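Long-range contacts in putative glycyl-glycine endopeptidase lytM (Ruminococcus gnavus, PDB 3NYY), which is probably a metalloendopeptidase of the M23 (LytM-like) family that may cut glycyl-glycine bonds: residues A[107-112]-A[126-131]; A[219-224]-A[232-237]; A[133-138]-A[213-218]. All coordinates share one frame; numbering follows the deposited sequence. Where two conformers were deposited one is given.

Contact 1. Residues A[107-112]-A[126-131]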
ATOM      1  N   ILE A 107       1.093   5.220  10.020  1.00 18.30           N
ATOM      2  CA  ILE A 107       1.594   4.224   9.086  0.50 16.17           C
ATOM      3  C   ILE A 107       0.519   3.985   8.028  1.00 17.40           C
ATOM      4  O   ILE A 107      -0.649   4.364   8.197  1.00 18.89           O
ATOM      5  CB  ILE A 107       1.998   2.881   9.772  0.50 15.34           C
ATOM      6  CG1 ILE A 107       0.930   2.361  10.747  0.50 19.84           C
ATOM      7  CG2 ILE A 107       3.330   3.044  10.538  0.50 11.42           C
ATOM      8  CD1 ILE A 107      -0.362   1.860  10.117  0.50 24.30           C
ATOM      9  N   SER A 108       0.911   3.344   6.944  1.00 16.19           N
ATOM     10  CA  SER A 108       0.002   3.055   5.833  0.50 14.83           C
ATOM     11  C   SER A 108       0.348   1.683   5.315  1.00 13.58           C
ATOM     12  O   SER A 108       1.519   1.303   5.342  1.00 14.09           O
ATOM     13  CB  SER A 108       0.199   4.052   4.692  0.50 16.07           C
ATOM     14  OG  SER A 108      -0.082   5.375   5.082  0.50 20.28           O
ATOM     15  N   TYR A 109      -0.670   0.939   4.871  1.00 12.60           N
ATOM     16  CA  TYR A 109      -0.466  -0.391   4.325  1.00 11.83           C
ATOM     17  C   TYR A 109      -1.668  -0.802   3.502  1.00 14.03           C
ATOM     18  O   TYR A 109      -2.801  -0.346   3.756  1.00 13.87           O
ATOM     19  CB  TYR A 109      -0.182  -1.414   5.418  1.00 11.75           C
ATOM     20  CG  TYR A 109      -1.310  -1.672   6.402  1.00 11.47           C
ATOM     21  CD1 TYR A 109      -1.547  -0.812   7.448  1.00 12.95           C
ATOM     22  CD2 TYR A 109      -2.102  -2.819   6.287  1.00 13.14           C
ATOM     23  CE1 TYR A 109      -2.588  -1.069   8.378  1.00 17.83           C
ATOM     24  CE2 TYR A 109      -3.124  -3.066   7.189  1.00 17.13           C
ATOM     25  CZ  TYR A 109      -3.339  -2.214   8.225  1.00 18.91           C
ATOM     26  OH  TYR A 109      -4.380  -2.510   9.092  1.00 19.86           O
ATOM     27  N   VAL A 110      -1.406  -1.671   2.529  1.00 11.95           N
ATOM     28  CA  VAL A 110      -2.421  -2.194   1.622  1.00 10.68           C
ATOM     29  C   VAL A 110      -2.301  -3.710   1.536  1.00 11.91           C
ATOM     30  O   VAL A 110      -1.316  -4.303   1.987  1.00 12.30           O
ATOM     31  CB  VAL A 110      -2.310  -1.596   0.197  1.00 12.14           C
ATOM     32  CG1 VAL A 110      -2.552  -0.082   0.185  1.00 10.74           C
ATOM     33  CG2 VAL A 110      -0.974  -1.948  -0.446  1.00 11.88           C
ATOM     34  N   ASP A 111      -3.339  -4.331   1.024  1.00 11.22           N
ATOM     35  CA  ASP A 111      -3.342  -5.768   0.711  1.00 10.17           C
ATOM     36  C   ASP A 111      -2.614  -5.968  -0.604  1.00 13.61           C
ATOM     37  O   ASP A 111      -3.182  -5.770  -1.682  1.00 16.52           O
ATOM     38  CB  ASP A 111      -4.771  -6.274   0.594  1.00 12.64           C
ATOM     39  CG  ASP A 111      -4.869  -7.803   0.580  1.00 16.70           C
ATOM     40  OD1 ASP A 111      -3.836  -8.444   0.359  1.00 14.83           O
ATOM     41  OD2 ASP A 111      -5.995  -8.323   0.806  1.00 18.25           O
ATOM     42  N   SER A 112      -1.372  -6.402  -0.521  1.00 12.29           N
ATOM     43  CA  SER A 112      -0.541  -6.589  -1.725  1.00 14.28           C
ATOM     44  C   SER A 112      -0.460  -8.034  -2.188  1.00 13.85           C
ATOM     45  O   SER A 112       0.302  -8.349  -3.109  1.00 14.80           O
ATOM     46  CB  SER A 112       0.865  -6.064  -1.432  1.00 14.94           C
ATOM     47  OG  SER A 112       1.420  -6.732  -0.307  1.00 14.77           O
ATOM     48  N   GLU A 126       6.307 -13.209   0.693  1.00 14.80           N
ATOM     49  CA  GLU A 126       5.053 -12.473   0.517  1.00 12.64           C
ATOM     50  C   GLU A 126       4.514 -12.119   1.900  1.00 12.01           C
ATOM     51  O   GLU A 126       4.585 -12.926   2.838  1.00 12.34           O
ATOM     52  CB  GLU A 126       4.041 -13.351  -0.173  1.00 13.09           C
ATOM     53  CG  GLU A 126       4.441 -13.886  -1.559  1.00 17.15           C
ATOM     54  CD  GLU A 126       5.152 -15.218  -1.493  1.00 21.17           C
ATOM     55  OE1 GLU A 126       5.487 -15.725  -0.378  1.00 15.48           O
ATOM     56  OE2 GLU A 126       5.423 -15.780  -2.577  1.00 24.12           O
ATOM     57  N   GLY A 127       3.917 -10.939   2.035  1.00 12.33           N
ATOM     58  CA  GLY A 127       3.362 -10.517   3.329  1.00 11.05           C
ATOM     59  C   GLY A 127       2.666  -9.187   3.197  1.00 12.75           C
ATOM     60  O   GLY A 127       1.999  -8.954   2.169  1.00 13.31           O
ATOM     61  N   THR A 128       2.806  -8.353   4.218  1.00 10.52           N
ATOM     62  CA  THR A 128       2.232  -6.999   4.232  1.00 12.75           C
ATOM     63  C   THR A 128       3.347  -6.040   4.634  1.00 13.19           C
ATOM     64  O   THR A 128       4.059  -6.251   5.592  1.00 11.64           O
ATOM     65  CB  THR A 128       1.074  -6.884   5.184  1.00 11.53           C
ATOM     66  OG1 THR A 128       0.067  -7.861   4.830  1.00 11.10           O
ATOM     67  CG2 THR A 128       0.451  -5.455   5.163  1.00 13.90           C
ATOM     68  N   ASP A 129       3.501  -4.985   3.847  1.00 10.96           N
ATOM     69  CA  ASP A 129       4.475  -3.915   4.094  1.00 11.20           C
ATOM     70  C   ASP A 129       3.824  -2.734   4.772  1.00 13.27           C
ATOM     71  O   ASP A 129       2.945  -2.087   4.215  1.00 14.05           O
ATOM     72  CB  ASP A 129       5.153  -3.531   2.792  1.00 13.44           C
ATOM     73  CG  ASP A 129       5.969  -4.679   2.221  1.00 17.61           C
ATOM     74  OD1 ASP A 129       6.602  -5.378   3.018  1.00 15.69           O
ATOM     75  OD2 ASP A 129       5.897  -4.945   1.012  1.00 22.09           O
ATOM     76  N   ILE A 130       4.216  -2.489   6.012  1.00 11.14           N
ATOM     77  CA  ILE A 130       3.650  -1.427   6.806  1.00  9.90           C
ATOM     78  C   ILE A 130       4.618  -0.220   6.719  1.00 11.58           C
ATOM     79  O   ILE A 130       5.740  -0.224   7.289  1.00 12.75           O
ATOM     80  CB  ILE A 130       3.405  -1.873   8.200  1.00 11.11           C
ATOM     81  CG1 ILE A 130       2.390  -3.021   8.232  1.00 12.60           C
ATOM     82  CG2 ILE A 130       2.884  -0.696   9.027  1.00 13.73           C
ATOM     83  CD1 ILE A 130       2.323  -3.719   9.584  1.00 14.30           C
HETATM   84  N   MSE A 131       4.168   0.807   6.000  1.00 13.56           N
HETATM   85  CA  MSE A 131       5.004   1.930   5.612  1.00 13.81           C
HETATM   86  C   MSE A 131       5.021   3.031   6.621  1.00 13.73           C
HETATM   87  O   MSE A 131       3.977   3.443   7.136  1.00 15.16           O
HETATM   88  CB  MSE A 131       4.602   2.492   4.238  1.00 15.05           C
HETATM   89  CG  MSE A 131       4.387   1.431   3.132  1.00 16.93           C
HETATM   90 SE   MSE A 131       5.932   0.457   2.608  0.75 14.31          SE
HETATM   91  CE  MSE A 131       5.301  -0.370   0.947  1.00 26.97           C
TER
HETATM   92  O   HOH W   1       2.420   6.192   5.946  1.00 31.62           O
HETATM   93  O   HOH W   2       1.526  -1.976   1.927  1.00 14.27           O
HETATM   94  O   HOH W   3       1.405  -4.933   1.666  1.00 15.34           O
HETATM   95  O   HOH W   4      -0.710  -8.179   2.063  1.00 14.30           O
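Residues 107-112 and 126-131 run roughly antiparallel, their end-to-end directions 146° apart, and join strand 107-108 to strand 128-132 in the antiparallel sheet of the M23 peptidase domain. Direct backbone pairing is confined to one hydrogen-bonded pair. Met131 N (selenomethionine in the crystal) donates to Ser108 O at 2.8 Å, nearly along the C=O axis, and Ser108 N reaches a lone pair of Met131 O at 3.1 Å. Beyond it the chains stay close through Tyr109 and Ile130, with CA atoms 4.9 Å apart, and part only toward Ser112 and Thr128, where the CA-CA distance is 6.6 Å and waters take over. One links Val110 N to Asp129 O; the next gives protons to Val110 O and Ser112 OG and accepts from Asp129 N; a third joins Ser112 N, Gly127 O and Thr128 OG1. Ser112 OG is also bonded to Glu116. Ile107 and Ile130 run alongside each other in the same sense, with Ile107 CB 3.8 Å from Ile130 CG2. Tyr109 CG is wedged between the backbone N and the carbonyl carbon (chi1 65°), and Tyr109 CD2 lies 3.8 Å from Thr128 CG2, the two side chains crossing obliquely. Asp129 closes the family's HxxxD signature, which holds zinc in relatives; here its OD1 is hydrogen-bonded to His218 ND1. At the paired end, Ile107 CA makes a CH...O contact of 3.2 Å with Met131 O.

Contact 2. Residues A[219-224]-A[232-237]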
ATOM      1  N   LEU A 219       5.904  -7.564   7.373  1.00 10.23           N
ATOM      2  CA  LEU A 219       5.307  -8.601   8.248  1.00 10.47           C
ATOM      3  C   LEU A 219       4.928  -9.785   7.392  1.00 12.20           C
ATOM      4  O   LEU A 219       4.238  -9.647   6.371  1.00 12.47           O
ATOM      5  CB  LEU A 219       4.086  -8.076   8.983  1.00 10.76           C
ATOM      6  CG  LEU A 219       3.398  -9.192   9.828  1.00 17.41           C
ATOM      7  CD1 LEU A 219       4.324  -9.349  11.134  1.00 16.72           C
ATOM      8  CD2 LEU A 219       1.951  -8.887  10.092  1.00 20.60           C
ATOM      9  N   GLY A 220       5.367 -10.966   7.821  1.00 10.48           N
ATOM     10  CA  GLY A 220       4.948 -12.216   7.230  1.00  9.56           C
ATOM     11  C   GLY A 220       4.363 -13.124   8.290  1.00 10.82           C
ATOM     12  O   GLY A 220       4.679 -13.021   9.458  1.00 10.52           O
ATOM     13  N   ILE A 221       3.451 -13.983   7.865  1.00 10.28           N
ATOM     14  CA  ILE A 221       2.912 -15.059   8.744  1.00  9.31           C
ATOM     15  C   ILE A 221       3.072 -16.341   7.966  1.00  9.29           C
ATOM     16  O   ILE A 221       2.589 -16.443   6.817  1.00 11.80           O
ATOM     17  CB  ILE A 221       1.440 -14.826   9.094  1.00  9.44           C
ATOM     18  CG1 ILE A 221       1.274 -13.498   9.802  1.00  8.36           C
ATOM     19  CG2 ILE A 221       0.909 -15.984  10.022  1.00  8.41           C
ATOM     20  CD1 ILE A 221      -0.166 -13.035  10.102  1.00  9.85           C
ATOM     21  N   TYR A 222       3.647 -17.332   8.636  1.00 10.48           N
ATOM     22  CA  TYR A 222       3.927 -18.615   7.999  1.00 11.80           C
ATOM     23  C   TYR A 222       3.360 -19.772   8.809  1.00 12.41           C
ATOM     24  O   TYR A 222       3.514 -19.835  10.049  1.00 11.99           O
ATOM     25  CB  TYR A 222       5.446 -18.858   7.838  1.00 11.24           C
ATOM     26  CG  TYR A 222       6.130 -17.900   6.899  1.00 10.38           C
ATOM     27  CD1 TYR A 222       6.412 -16.599   7.301  1.00  9.81           C
ATOM     28  CD2 TYR A 222       6.462 -18.273   5.602  1.00 10.80           C
ATOM     29  CE1 TYR A 222       7.049 -15.712   6.449  1.00 10.21           C
ATOM     30  CE2 TYR A 222       7.100 -17.379   4.735  1.00 11.71           C
ATOM     31  CZ  TYR A 222       7.390 -16.110   5.174  1.00 12.74           C
ATOM     32  OH  TYR A 222       8.011 -15.215   4.281  1.00 13.04           O
ATOM     33  N   LEU A 223       2.751 -20.714   8.091  1.00 11.98           N
ATOM     34  CA  LEU A 223       2.296 -21.977   8.672  1.00 11.25           C
ATOM     35  C   LEU A 223       3.011 -23.113   7.996  1.00 13.88           C
ATOM     36  O   LEU A 223       3.243 -23.086   6.808  1.00 13.39           O
ATOM     37  CB  LEU A 223       0.799 -22.140   8.429  1.00 10.95           C
ATOM     38  CG  LEU A 223      -0.135 -21.138   9.147  1.00 14.35           C
ATOM     39  CD1 LEU A 223      -1.618 -21.450   8.755  1.00 15.67           C
ATOM     40  CD2 LEU A 223       0.095 -21.156  10.597  1.00 21.30           C
ATOM     41  N   LYS A 224       3.341 -24.123   8.780  1.00 11.92           N
ATOM     42  CA  LYS A 224       4.077 -25.272   8.278  1.00 15.53           C
ATOM     43  C   LYS A 224       3.120 -26.308   7.707  1.00 17.08           C
ATOM     44  O   LYS A 224       2.109 -26.633   8.324  1.00 19.69           O
ATOM     45  CB  LYS A 224       4.969 -25.832   9.376  1.00 20.84           C
ATOM     46  CG  LYS A 224       6.183 -26.589   8.794  1.00 28.91           C
ATOM     47  CD  LYS A 224       7.282 -26.844   9.819  1.00 31.11           C
ATOM     48  CE  LYS A 224       8.441 -27.620   9.169  1.00 34.75           C
ATOM     49  NZ  LYS A 224       9.492 -27.937  10.199  1.00 30.64           N
ATOM     50  N   VAL A 232       1.124 -16.868   4.344  1.00 10.34           N
ATOM     51  CA  VAL A 232      -0.304 -16.519   4.209  1.00 10.65           C
ATOM     52  C   VAL A 232      -0.460 -15.021   4.347  1.00 11.36           C
ATOM     53  O   VAL A 232       0.391 -14.360   4.949  1.00 11.61           O
ATOM     54  CB  VAL A 232      -1.185 -17.273   5.259  1.00 12.13           C
ATOM     55  CG1 VAL A 232      -0.953 -18.770   5.144  1.00 12.11           C
ATOM     56  CG2 VAL A 232      -0.904 -16.777   6.663  1.00 13.09           C
ATOM     57  N   ASN A 233      -1.540 -14.487   3.801  1.00 10.52           N
ATOM     58  CA  ASN A 233      -1.758 -13.044   3.785  1.00  7.68           C
ATOM     59  C   ASN A 233      -1.996 -12.479   5.177  1.00 10.27           C
ATOM     60  O   ASN A 233      -3.031 -12.791   5.790  1.00 10.20           O
ATOM     61  CB  ASN A 233      -2.943 -12.734   2.870  1.00  9.79           C
ATOM     62  CG  ASN A 233      -3.092 -11.266   2.538  1.00 10.10           C
ATOM     63  OD1 ASN A 233      -2.224 -10.428   2.885  1.00 11.96           O
ATOM     64  ND2 ASN A 233      -4.182 -10.937   1.769  1.00 11.63           N
ATOM     65  N   PRO A 234      -1.103 -11.568   5.659  1.00  8.87           N
ATOM     66  CA  PRO A 234      -1.379 -10.992   6.971  1.00  8.78           C
ATOM     67  C   PRO A 234      -2.357  -9.829   6.942  1.00 10.01           C
ATOM     68  O   PRO A 234      -2.752  -9.356   7.997  1.00 10.96           O
ATOM     69  CB  PRO A 234      -0.006 -10.433   7.397  1.00  9.88           C
ATOM     70  CG  PRO A 234       0.980 -11.091   6.510  1.00 10.05           C
ATOM     71  CD  PRO A 234       0.264 -11.251   5.201  1.00 10.44           C
ATOM     72  N   TYR A 235      -2.726  -9.339   5.765  1.00  9.48           N
ATOM     73  CA  TYR A 235      -3.491  -8.117   5.712  1.00 10.07           C
ATOM     74  C   TYR A 235      -4.800  -8.170   6.527  1.00  9.57           C
ATOM     75  O   TYR A 235      -5.053  -7.281   7.351  1.00 10.99           O
ATOM     76  CB  TYR A 235      -3.752  -7.690   4.246  1.00 11.59           C
ATOM     77  CG  TYR A 235      -4.620  -6.463   4.126  1.00 10.66           C
ATOM     78  CD1 TYR A 235      -4.034  -5.204   4.220  1.00 15.09           C
ATOM     79  CD2 TYR A 235      -6.015  -6.545   3.958  1.00 15.49           C
ATOM     80  CE1 TYR A 235      -4.783  -4.052   4.122  1.00 16.61           C
ATOM     81  CE2 TYR A 235      -6.771  -5.335   3.862  1.00 16.66           C
ATOM     82  CZ  TYR A 235      -6.119  -4.116   3.975  1.00 17.30           C
ATOM     83  OH  TYR A 235      -6.792  -2.875   3.899  1.00 22.48           O
ATOM     84  N   PRO A 236      -5.631  -9.220   6.340  1.00 10.97           N
ATOM     85  CA  PRO A 236      -6.903  -9.175   7.096  1.00 11.56           C
ATOM     86  C   PRO A 236      -6.768  -9.236   8.624  1.00 10.72           C
ATOM     87  O   PRO A 236      -7.494  -8.500   9.345  1.00 11.75           O
ATOM     88  CB  PRO A 236      -7.703 -10.355   6.491  1.00 12.76           C
ATOM     89  CG  PRO A 236      -7.111 -10.480   5.061  1.00 12.69           C
ATOM     90  CD  PRO A 236      -5.644 -10.257   5.297  1.00 12.03           C
ATOM     91  N   VAL A 237      -5.830 -10.036   9.123  1.00 11.97           N
ATOM     92  CA  VAL A 237      -5.575 -10.062  10.585  1.00 12.29           C
ATOM     93  C   VAL A 237      -4.983  -8.737  11.078  1.00 10.63           C
ATOM     94  O   VAL A 237      -5.318  -8.259  12.145  1.00 12.27           O
ATOM     95  CB  VAL A 237      -4.818 -11.300  11.019  1.00 11.16           C
ATOM     96  CG1 VAL A 237      -3.325 -11.259  10.657  1.00 11.96           C
ATOM     97  CG2 VAL A 237      -4.977 -11.575  12.573  1.00 10.85           C
TER
HETATM   98  O   HOH W   5       3.060 -13.694   5.106  1.00 11.53           O
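Ile221 is the side chain round which this buried contact is built, at the place where the hairpin of strands 216-225 and 228-232 gives way to helix 235-240. Its CG1 lies anti to the carbonyl carbon and its CD1 extends the chain further (chi2 174°), which carries the tip to both Pro234 and Val237. The Ile221 and Pro234 side chains run past each other in opposite senses, with Ile221 CD1 3.8 Å from Pro234 CB, and Ile221 CD1 meets Val237 CG1 obliquely at 3.7 Å. The other branch, Ile221 CG2, lies anti to the backbone N and crosses Val232, 3.9 Å from Val232 CG2. Replacing Ile221 by an alanine would remove both branches and would probably loosen the packing of Pro234 and Val237, and so of the first helical turn, against the strand. Pro234 is also met by Leu219, whose CG is anti to the backbone N (chi1 176°), with Leu219 CD2 3.7 Å from Pro234 CB as the two groups pass in opposite senses. Pro234 CG rests on the strand backbone, 3.6 Å from Leu219 O, and Thr128 of strand 128-132 also touches this proline. Between the backbones, Val232 N donates to Ile221 O at 2.9 Å, nearly along the C=O axis, while a water accepts from Ile221 N and probably donates to Val232 O. Where the chain turns into the helix, Asn233 caps it: Asn233 OD1 accepts from Tyr235 N at 3.1 Å, the donor standing 68° out of the carboxamide plane.

Contact 3. Residues A[133-138]-A[213-218]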
ATOM      1  N   GLU A 133       5.104   6.782   7.814  1.00 18.12           N
ATOM      2  CA  GLU A 133       4.772   8.163   7.449  1.00 22.92           C
ATOM      3  C   GLU A 133       6.035   9.039   7.579  1.00 23.39           C
ATOM      4  O   GLU A 133       6.423   9.729   6.644  1.00 25.76           O
ATOM      5  CB  GLU A 133       3.688   8.711   8.395  1.00 24.28           C
ATOM      6  CG  GLU A 133       3.252  10.186   8.106  1.00 33.12           C
ATOM      7  CD  GLU A 133       2.243  10.320   6.970  1.00 39.75           C
ATOM      8  OE1 GLU A 133       1.699   9.302   6.473  1.00 35.16           O
ATOM      9  OE2 GLU A 133       1.991  11.473   6.571  1.00 38.51           O
ATOM     10  N   LYS A 134       6.670   8.990   8.748  1.00 22.37           N
ATOM     11  CA  LYS A 134       7.985   9.628   8.969  1.00 21.27           C
ATOM     12  C   LYS A 134       9.060   8.634   8.473  1.00 22.15           C
ATOM     13  O   LYS A 134       9.315   7.649   9.156  1.00 19.01           O
ATOM     14  CB  LYS A 134       8.143   9.962  10.459  1.00 24.50           C
ATOM     15  CG  LYS A 134       9.403  10.686  10.857  1.00 27.60           C
ATOM     16  CD  LYS A 134       9.393  11.072  12.334  1.00 33.12           C
ATOM     17  CE  LYS A 134      10.710  11.681  12.777  1.00 45.16           C
ATOM     18  NZ  LYS A 134      11.088  12.898  12.003  1.00 52.10           N
ATOM     19  N   ASN A 135       9.659   8.884   7.306  1.00 22.16           N
ATOM     20  CA  ASN A 135      10.541   7.915   6.627  1.00 24.42           C
ATOM     21  C   ASN A 135      11.946   7.992   7.209  1.00 24.41           C
ATOM     22  O   ASN A 135      12.900   8.410   6.551  1.00 25.07           O
ATOM     23  CB  ASN A 135      10.496   8.128   5.088  1.00 22.56           C
ATOM     24  CG  ASN A 135      11.352   7.158   4.303  1.00 27.66           C
ATOM     25  OD1 ASN A 135      11.764   6.115   4.797  1.00 26.08           O
ATOM     26  ND2 ASN A 135      11.621   7.507   3.024  1.00 30.55           N
ATOM     27  N   THR A 136      12.049   7.586   8.475  1.00 19.81           N
ATOM     28  CA  THR A 136      13.321   7.606   9.173  0.50 22.35           C
ATOM     29  C   THR A 136      13.450   6.326   9.982  1.00 19.83           C
ATOM     30  O   THR A 136      12.505   5.921  10.648  1.00 17.58           O
ATOM     31  CB  THR A 136      13.472   8.871  10.053  0.50 25.32           C
ATOM     32  OG1 THR A 136      14.711   8.824  10.780  0.50 31.40           O
ATOM     33  CG2 THR A 136      12.338   8.994  11.023  0.50 25.84           C
ATOM     34  N   PRO A 137      14.621   5.676   9.897  1.00 17.22           N
ATOM     35  CA  PRO A 137      14.815   4.457  10.655  1.00 15.20           C
ATOM     36  C   PRO A 137      15.066   4.658  12.148  1.00 17.79           C
ATOM     37  O   PRO A 137      15.481   5.730  12.566  1.00 19.33           O
ATOM     38  CB  PRO A 137      16.043   3.843   9.989  1.00 16.80           C
ATOM     39  CG  PRO A 137      16.853   4.965   9.612  1.00 19.94           C
ATOM     40  CD  PRO A 137      15.866   6.052   9.181  1.00 16.28           C
ATOM     41  N   GLY A 138      14.786   3.642  12.942  1.00 16.56           N
ATOM     42  CA  GLY A 138      15.066   3.722  14.374  1.00 16.48           C
ATOM     43  C   GLY A 138      14.115   4.585  15.180  1.00 18.19           C
ATOM     44  O   GLY A 138      14.475   5.035  16.280  1.00 22.00           O
ATOM     45  N   PHE A 213      16.038   1.276   0.549  1.00 26.91           N
ATOM     46  CA  PHE A 213      14.608   1.378   0.255  1.00 27.05           C
ATOM     47  C   PHE A 213      13.930   2.106   1.392  1.00 23.10           C
ATOM     48  O   PHE A 213      14.589   2.397   2.360  1.00 18.99           O
ATOM     49  CB  PHE A 213      14.026  -0.009   0.033  1.00 26.17           C
ATOM     50  CG  PHE A 213      14.419  -1.003   1.071  1.00 30.75           C
ATOM     51  CD1 PHE A 213      13.797  -1.007   2.298  1.00 31.48           C
ATOM     52  CD2 PHE A 213      15.397  -1.961   0.798  1.00 41.76           C
ATOM     53  CE1 PHE A 213      14.154  -1.930   3.261  1.00 32.37           C
ATOM     54  CE2 PHE A 213      15.752  -2.900   1.731  1.00 38.62           C
ATOM     55  CZ  PHE A 213      15.128  -2.883   2.965  1.00 46.53           C
ATOM     56  N   PRO A 214      12.648   2.508   1.225  1.00 23.36           N
ATOM     57  CA  PRO A 214      11.944   3.243   2.274  1.00 19.35           C
ATOM     58  C   PRO A 214      11.802   2.475   3.580  1.00 16.05           C
ATOM     59  O   PRO A 214      11.790   1.237   3.604  1.00 18.97           O
ATOM     60  CB  PRO A 214      10.534   3.437   1.701  1.00 22.67           C
ATOM     61  CG  PRO A 214      10.708   3.315   0.224  1.00 25.11           C
ATOM     62  CD  PRO A 214      11.767   2.271   0.058  1.00 24.88           C
ATOM     63  N   VAL A 215      11.674   3.235   4.645  1.00 16.46           N
ATOM     64  CA  VAL A 215      11.490   2.649   5.968  1.00 14.50           C
ATOM     65  C   VAL A 215      10.090   2.037   6.044  1.00 14.50           C
ATOM     66  O   VAL A 215       9.079   2.679   5.742  1.00 14.30           O
ATOM     67  CB  VAL A 215      11.712   3.693   7.068  1.00 15.84           C
ATOM     68  CG1 VAL A 215      11.279   3.184   8.448  1.00 16.07           C
ATOM     69  CG2 VAL A 215      13.210   4.107   7.104  1.00 17.25           C
ATOM     70  N   HIS A 216      10.051   0.761   6.427  1.00 12.70           N
ATOM     71  CA  HIS A 216       8.833   0.022   6.581  1.00 11.53           C
ATOM     72  C   HIS A 216       9.095  -1.236   7.364  1.00 11.73           C
ATOM     73  O   HIS A 216      10.240  -1.735   7.439  1.00 13.30           O
ATOM     74  CB  HIS A 216       8.251  -0.364   5.206  1.00 11.73           C
ATOM     75  CG  HIS A 216       9.007  -1.416   4.465  1.00 12.67           C
ATOM     76  ND1 HIS A 216      10.263  -1.228   3.915  1.00 15.30           N
ATOM     77  CD2 HIS A 216       8.650  -2.691   4.164  1.00 13.92           C
ATOM     78  CE1 HIS A 216      10.655  -2.364   3.346  1.00 17.04           C
ATOM     79  NE2 HIS A 216       9.684  -3.258   3.458  1.00 15.05           N
ATOM     80  N   LEU A 217       8.020  -1.742   7.962  1.00 10.87           N
ATOM     81  CA  LEU A 217       8.058  -3.089   8.555  1.00  9.92           C
ATOM     82  C   LEU A 217       7.479  -4.061   7.549  1.00 12.29           C
ATOM     83  O   LEU A 217       6.338  -3.892   7.105  1.00 12.15           O
ATOM     84  CB  LEU A 217       7.170  -3.194   9.796  1.00 11.21           C
ATOM     85  CG  LEU A 217       7.029  -4.600  10.368  1.00 11.33           C
ATOM     86  CD1 LEU A 217       8.397  -5.243  10.875  1.00 10.04           C
ATOM     87  CD2 LEU A 217       5.971  -4.598  11.512  1.00 11.92           C
ATOM     88  N   HIS A 218       8.249  -5.078   7.158  1.00 10.43           N
ATOM     89  CA  HIS A 218       7.649  -6.178   6.410  1.00 11.43           C
ATOM     90  C   HIS A 218       7.194  -7.226   7.423  1.00 11.79           C
ATOM     91  O   HIS A 218       8.018  -7.728   8.212  1.00 11.49           O
ATOM     92  CB  HIS A 218       8.613  -6.790   5.387  1.00 11.07           C
ATOM     93  CG  HIS A 218       8.069  -8.021   4.757  1.00 11.53           C
ATOM     94  ND1 HIS A 218       7.255  -7.972   3.642  1.00 15.32           N
ATOM     95  CD2 HIS A 218       8.149  -9.326   5.123  1.00 13.54           C
ATOM     96  CE1 HIS A 218       6.869  -9.211   3.342  1.00 15.53           C
ATOM     97  NE2 HIS A 218       7.421 -10.055   4.202  1.00 14.10           N
TER
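Asn135 OD1 is gripped by one hydrogen bond, from Val215 N, at 2.9 Å and nearly straight (167° at the hydrogen), with the donor 31° above the carboxamide plane. Asn135 CG is anti to the backbone N (chi1 -179°), which sends the amide across to residues 213-218, and Asn135 OD1 also lies 3.3 Å from Val215 CB. The bond ties the loop 133-138 to the residues just before strand 216-225. Asn135 is the centre of an inverse gamma turn, closed by a weak bond from Thr136 N to Lys134 O, and its side chain lies about 3 Å from a nonaethylene glycol, probably from the crystallisation liquor. Val215 faces the loop, and both its branches touch it: Val215 CG1 is 3.7 Å from Thr136 O, and Val215 CG2 is 3.5 Å from Pro137 N, the two side chains Pro137 and Val215 crossing at about a right angle. Next in the chain come His216 and His218, the two histidines of the HxH signature of M23 peptidases. His216 ND1 donates to Pro214 O at 2.9 Å, with that oxygen close to the ring plane, which fixes the ring's rotation and would probably leave NE2 unprotonated if the histidine is neutral. Val215 is backbone-bonded to Ala132 of strand 128-132, His216 meets the ring of His177 on strand 172-178, and Phe115 of the second subunit packs edge-to-face with His216.

How the contacts relate
Along the chain contact 1 closes first, contact 3 follows, and contact 2 comes last. Contacts 1 and 2 are centred about 11 Å apart, contacts 1 and 3 about 12 Å, and contacts 2 and 3 about 20 Å. The common element is strand 216-225: residues 213-218 lead into and begin it, residues 219-224 continue it, and strand 128-132 of contact 1 runs antiparallel beside both, with backbone hydrogen bonds between Ile130 and Leu217 and between Thr128 and Leu219. Contact 1 lies between the buried helix junction of contact 2 and the surface loop of contact 3. This pairing brings the HxxxD and HxH signatures together, consistent with the metal site known in relatives; contacts 1 and 3 touch the second subunit.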